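Immunity 23 family protein (Burkholderia dolosa AU0158, PDB 5FFP) probably serves as the immunity protein (CdiI) of a contact-dependent growth inhibition system, protecting the cell by neutralising a cognate CdiA toxin. Local coordinates at residues M1-C13 against E143-S155. Sequence-based numbering, arbitrary orientation.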
# COMPACT_ATOMS: atom_id res chain seq x y z
N MSE A 1 -2.20 -33.38 -4.17
CA MSE A 1 -1.15 -33.50 -3.11
C MSE A 1 -1.64 -32.78 -1.89
O MSE A 1 -2.31 -31.75 -2.00
CB MSE A 1 0.17 -32.97 -3.64
CG MSE A 1 0.85 -31.93 -2.74
SE MSE A 1 2.58 -31.30 -3.50
CE MSE A 1 2.25 -31.44 -5.45
N LEU A 2 -1.28 -33.28 -0.72
CA LEU A 2 -1.78 -32.71 0.53
C LEU A 2 -0.70 -32.76 1.60
O LEU A 2 -0.15 -33.79 1.90
CB LEU A 2 -3.01 -33.46 1.01
CG LEU A 2 -3.72 -32.99 2.28
CD1 LEU A 2 -3.99 -31.51 2.29
CD2 LEU A 2 -5.05 -33.71 2.39
N SER A 3 -0.35 -31.58 2.10
CA SER A 3 0.75 -31.46 2.99
C SER A 3 0.19 -30.81 4.23
O SER A 3 -0.63 -29.90 4.15
CB SER A 3 1.86 -30.64 2.30
OG SER A 3 3.10 -30.91 2.91
N GLY A 4 0.64 -31.30 5.37
CA GLY A 4 0.17 -30.81 6.67
C GLY A 4 -1.03 -31.61 7.16
O GLY A 4 -1.26 -32.77 6.78
N ASN A 5 -1.82 -30.99 8.03
CA ASN A 5 -2.83 -31.69 8.81
C ASN A 5 -4.09 -30.87 8.82
O ASN A 5 -4.12 -29.81 9.44
CB ASN A 5 -2.31 -31.84 10.24
CG ASN A 5 -3.32 -32.48 11.18
OD1 ASN A 5 -4.52 -32.62 10.89
ND2 ASN A 5 -2.84 -32.86 12.34
N PRO A 6 -5.13 -31.35 8.13
CA PRO A 6 -6.29 -30.50 7.97
C PRO A 6 -6.90 -30.00 9.27
O PRO A 6 -7.61 -29.01 9.23
CB PRO A 6 -7.29 -31.39 7.25
CG PRO A 6 -6.42 -32.29 6.46
CD PRO A 6 -5.21 -32.54 7.29
N HIS A 7 -6.68 -30.68 10.39
CA HIS A 7 -7.28 -30.22 11.64
C HIS A 7 -6.58 -29.01 12.21
O HIS A 7 -7.13 -28.33 13.07
CB HIS A 7 -7.34 -31.35 12.71
CG HIS A 7 -8.39 -32.39 12.44
ND1 HIS A 7 -8.38 -33.63 13.04
CD2 HIS A 7 -9.45 -32.39 11.60
CE1 HIS A 7 -9.41 -34.34 12.60
NE2 HIS A 7 -10.07 -33.62 11.73
N THR A 8 -5.35 -28.75 11.78
CA THR A 8 -4.62 -27.56 12.21
C THR A 8 -4.36 -26.66 10.97
O THR A 8 -5.12 -25.70 10.72
CB THR A 8 -3.30 -27.97 12.85
OG1 THR A 8 -2.70 -28.96 12.01
CG2 THR A 8 -3.51 -28.58 14.27
N PHE A 9 -3.37 -27.02 10.17
CA PHE A 9 -3.15 -26.36 8.89
C PHE A 9 -2.63 -27.31 7.82
O PHE A 9 -1.68 -28.06 8.04
CB PHE A 9 -2.18 -25.17 9.04
CG PHE A 9 -1.86 -24.50 7.75
CD1 PHE A 9 -2.86 -23.87 7.01
CD2 PHE A 9 -0.58 -24.57 7.21
CE1 PHE A 9 -2.57 -23.30 5.79
CE2 PHE A 9 -0.29 -23.98 5.99
CZ PHE A 9 -1.29 -23.34 5.29
N ALA A 10 -3.24 -27.26 6.64
CA ALA A 10 -2.75 -28.02 5.52
C ALA A 10 -3.02 -27.28 4.24
O ALA A 10 -3.91 -26.42 4.19
CB ALA A 10 -3.42 -29.38 5.48
N ILE A 11 -2.27 -27.64 3.20
CA ILE A 11 -2.50 -27.17 1.84
C ILE A 11 -2.81 -28.36 1.01
O ILE A 11 -2.06 -29.35 1.03
CB ILE A 11 -1.25 -26.48 1.26
CG1 ILE A 11 -0.82 -25.34 2.20
CG2 ILE A 11 -1.56 -25.88 -0.12
CD1 ILE A 11 0.42 -24.64 1.77
N TRP A 12 -3.90 -28.27 0.26
CA TRP A 12 -4.30 -29.27 -0.66
C TRP A 12 -4.21 -28.66 -2.07
O TRP A 12 -4.88 -27.63 -2.34
CB TRP A 12 -5.76 -29.60 -0.36
CG TRP A 12 -6.27 -30.91 -0.87
CD1 TRP A 12 -5.54 -31.92 -1.40
CD2 TRP A 12 -7.60 -31.40 -0.77
NE1 TRP A 12 -6.36 -32.97 -1.71
CE2 TRP A 12 -7.63 -32.67 -1.33
CE3 TRP A 12 -8.80 -30.84 -0.31
CZ2 TRP A 12 -8.80 -33.41 -1.44
CZ3 TRP A 12 -9.98 -31.57 -0.45
CH2 TRP A 12 -9.97 -32.83 -1.00
N CYS A 13 -3.42 -29.26 -2.97
CA CYS A 13 -3.41 -28.79 -4.37
C CYS A 13 -3.18 -29.87 -5.46
O CYS A 13 -2.58 -30.94 -5.21
CB CYS A 13 -2.43 -27.62 -4.51
SG CYS A 13 -0.72 -27.96 -4.05
N GLU A 143 4.79 -23.84 12.15
CA GLU A 143 3.99 -24.92 11.55
C GLU A 143 3.60 -24.53 10.12
O GLU A 143 3.87 -25.27 9.18
CB GLU A 143 2.75 -25.23 12.41
CG GLU A 143 1.97 -26.49 12.02
CD GLU A 143 0.74 -26.76 12.90
OE1 GLU A 143 0.73 -26.35 14.09
OE2 GLU A 143 -0.22 -27.40 12.43
N PHE A 144 3.05 -23.33 9.96
CA PHE A 144 2.72 -22.80 8.63
C PHE A 144 3.91 -22.85 7.67
O PHE A 144 3.85 -23.41 6.59
CB PHE A 144 2.18 -21.37 8.73
CG PHE A 144 1.91 -20.75 7.39
CD1 PHE A 144 2.91 -20.11 6.70
CD2 PHE A 144 0.66 -20.85 6.80
CE1 PHE A 144 2.69 -19.56 5.47
CE2 PHE A 144 0.42 -20.30 5.57
CZ PHE A 144 1.43 -19.65 4.90
N GLN A 145 5.01 -22.23 8.03
CA GLN A 145 6.17 -22.25 7.15
C GLN A 145 6.55 -23.68 6.75
O GLN A 145 6.80 -23.95 5.58
CB GLN A 145 7.36 -21.56 7.82
CG GLN A 145 7.18 -20.05 7.94
CD GLN A 145 6.52 -19.61 9.25
OE1 GLN A 145 5.72 -20.36 9.85
NE2 GLN A 145 6.82 -18.40 9.68
N SER A 146 6.62 -24.59 7.73
CA SER A 146 7.09 -25.95 7.49
C SER A 146 6.19 -26.72 6.50
O SER A 146 6.68 -27.49 5.68
CB SER A 146 7.23 -26.71 8.81
OG SER A 146 6.00 -27.34 9.17
N VAL A 147 4.88 -26.48 6.57
CA VAL A 147 3.92 -27.03 5.61
C VAL A 147 4.14 -26.42 4.22
O VAL A 147 4.22 -27.12 3.23
CB VAL A 147 2.47 -26.76 6.09
CG1 VAL A 147 1.45 -26.92 4.96
CG2 VAL A 147 2.13 -27.69 7.24
N VAL A 148 4.30 -25.11 4.16
CA VAL A 148 4.64 -24.45 2.89
C VAL A 148 5.91 -25.01 2.29
O VAL A 148 5.97 -25.36 1.11
CB VAL A 148 4.77 -22.93 3.04
CG1 VAL A 148 5.26 -22.30 1.76
CG2 VAL A 148 3.43 -22.33 3.43
N ARG A 149 6.93 -25.10 3.11
CA ARG A 149 8.23 -25.59 2.65
C ARG A 149 8.12 -27.02 2.14
O ARG A 149 8.79 -27.41 1.17
CB ARG A 149 9.26 -25.47 3.78
CG ARG A 149 10.69 -25.28 3.29
CD ARG A 149 11.65 -24.92 4.41
NE ARG A 149 11.68 -23.49 4.76
CZ ARG A 149 11.13 -22.91 5.84
NH1 ARG A 149 11.28 -21.59 6.02
NH2 ARG A 149 10.42 -23.62 6.74
N ASP A 150 7.25 -27.81 2.77
CA ASP A 150 6.98 -29.18 2.36
C ASP A 150 6.31 -29.19 0.99
O ASP A 150 6.71 -29.95 0.10
CB ASP A 150 6.08 -29.86 3.41
CG ASP A 150 5.99 -31.37 3.25
OD1 ASP A 150 6.91 -32.01 2.66
OD2 ASP A 150 4.98 -31.94 3.75
N VAL A 151 5.29 -28.36 0.81
CA VAL A 151 4.65 -28.27 -0.51
C VAL A 151 5.66 -27.94 -1.62
O VAL A 151 5.59 -28.50 -2.70
CB VAL A 151 3.51 -27.26 -0.51
CG1 VAL A 151 2.96 -27.10 -1.91
CG2 VAL A 151 2.39 -27.73 0.39
N LEU A 152 6.60 -27.06 -1.34
CA LEU A 152 7.62 -26.69 -2.35
C LEU A 152 8.61 -27.80 -2.62
O LEU A 152 9.05 -27.97 -3.75
CB LEU A 152 8.37 -25.44 -1.91
CG LEU A 152 7.47 -24.21 -1.76
CD1 LEU A 152 8.21 -23.09 -1.02
CD2 LEU A 152 6.94 -23.77 -3.11
N ALA A 153 8.96 -28.54 -1.58
CA ALA A 153 9.87 -29.68 -1.73
C ALA A 153 9.25 -30.79 -2.59
O ALA A 153 9.96 -31.39 -3.39
CB ALA A 153 10.25 -30.24 -0.37
N LYS A 154 7.96 -31.05 -2.43
CA LYS A 154 7.31 -32.20 -3.06
C LYS A 154 6.89 -32.01 -4.53
O LYS A 154 6.51 -32.97 -5.20
CB LYS A 154 6.08 -32.64 -2.24
CG LYS A 154 6.43 -33.32 -0.92
CD LYS A 154 5.23 -33.43 0.01
CE LYS A 154 3.93 -33.89 -0.69
NZ LYS A 154 2.73 -34.07 0.19
N SER A 155 6.95 -30.78 -5.03
CA SER A 155 6.41 -30.47 -6.35
C SER A 155 7.23 -31.00 -7.54
O SER A 155 8.30 -30.50 -7.86
CB SER A 155 6.19 -28.97 -6.44
OG SER A 155 5.28 -28.60 -5.40
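Gly4 is the point of close backbone approach between the N-terminal hairpin and helix 143-154: its CA lies 5.4 Å from the CA of Val147. Gly4 adopts a positive phi (91°), and its CA packs directly against Val147 CG2 at 3.7 Å. Val147 straddles the hairpin. While CG2 rests on Gly4, CG1, anti to the backbone N (chi1 163°), reaches Phe9 CE2 at 3.6 Å and also touches Ile11 CG1. The ring planes of Phe9 and Phe144 are tilted by 28° and displaced, so there is little overlap; their centroids are 5.0 Å from each other. Phe144 CD2 sits over one face of Phe9. Further along, Val151 CG2 packs between Ser3 CB and Ile11 CD1. At the hairpin turn, Thr8 OG1 lies 3.0 Å from Glu143 OE2 and 3.1 Å from Asn5 O. A classic beta bulge sets Thr8 and Phe9 against Asn5. At the open end, the selenomethionine at Met1 runs alongside Lys154 in the reverse sense, Met1 SE 4.0 Å from Lys154 CB. The C-terminal helix thus covers one face of the antiparallel sheet that begins with strands 2-3 and 9-15. Tyr31 of strand 26-33 meets Phe9 edge-to-face, Leu123 of strand 120-127 touches both phenylalanines, and helix 45-52 packs on Val148 and Val151.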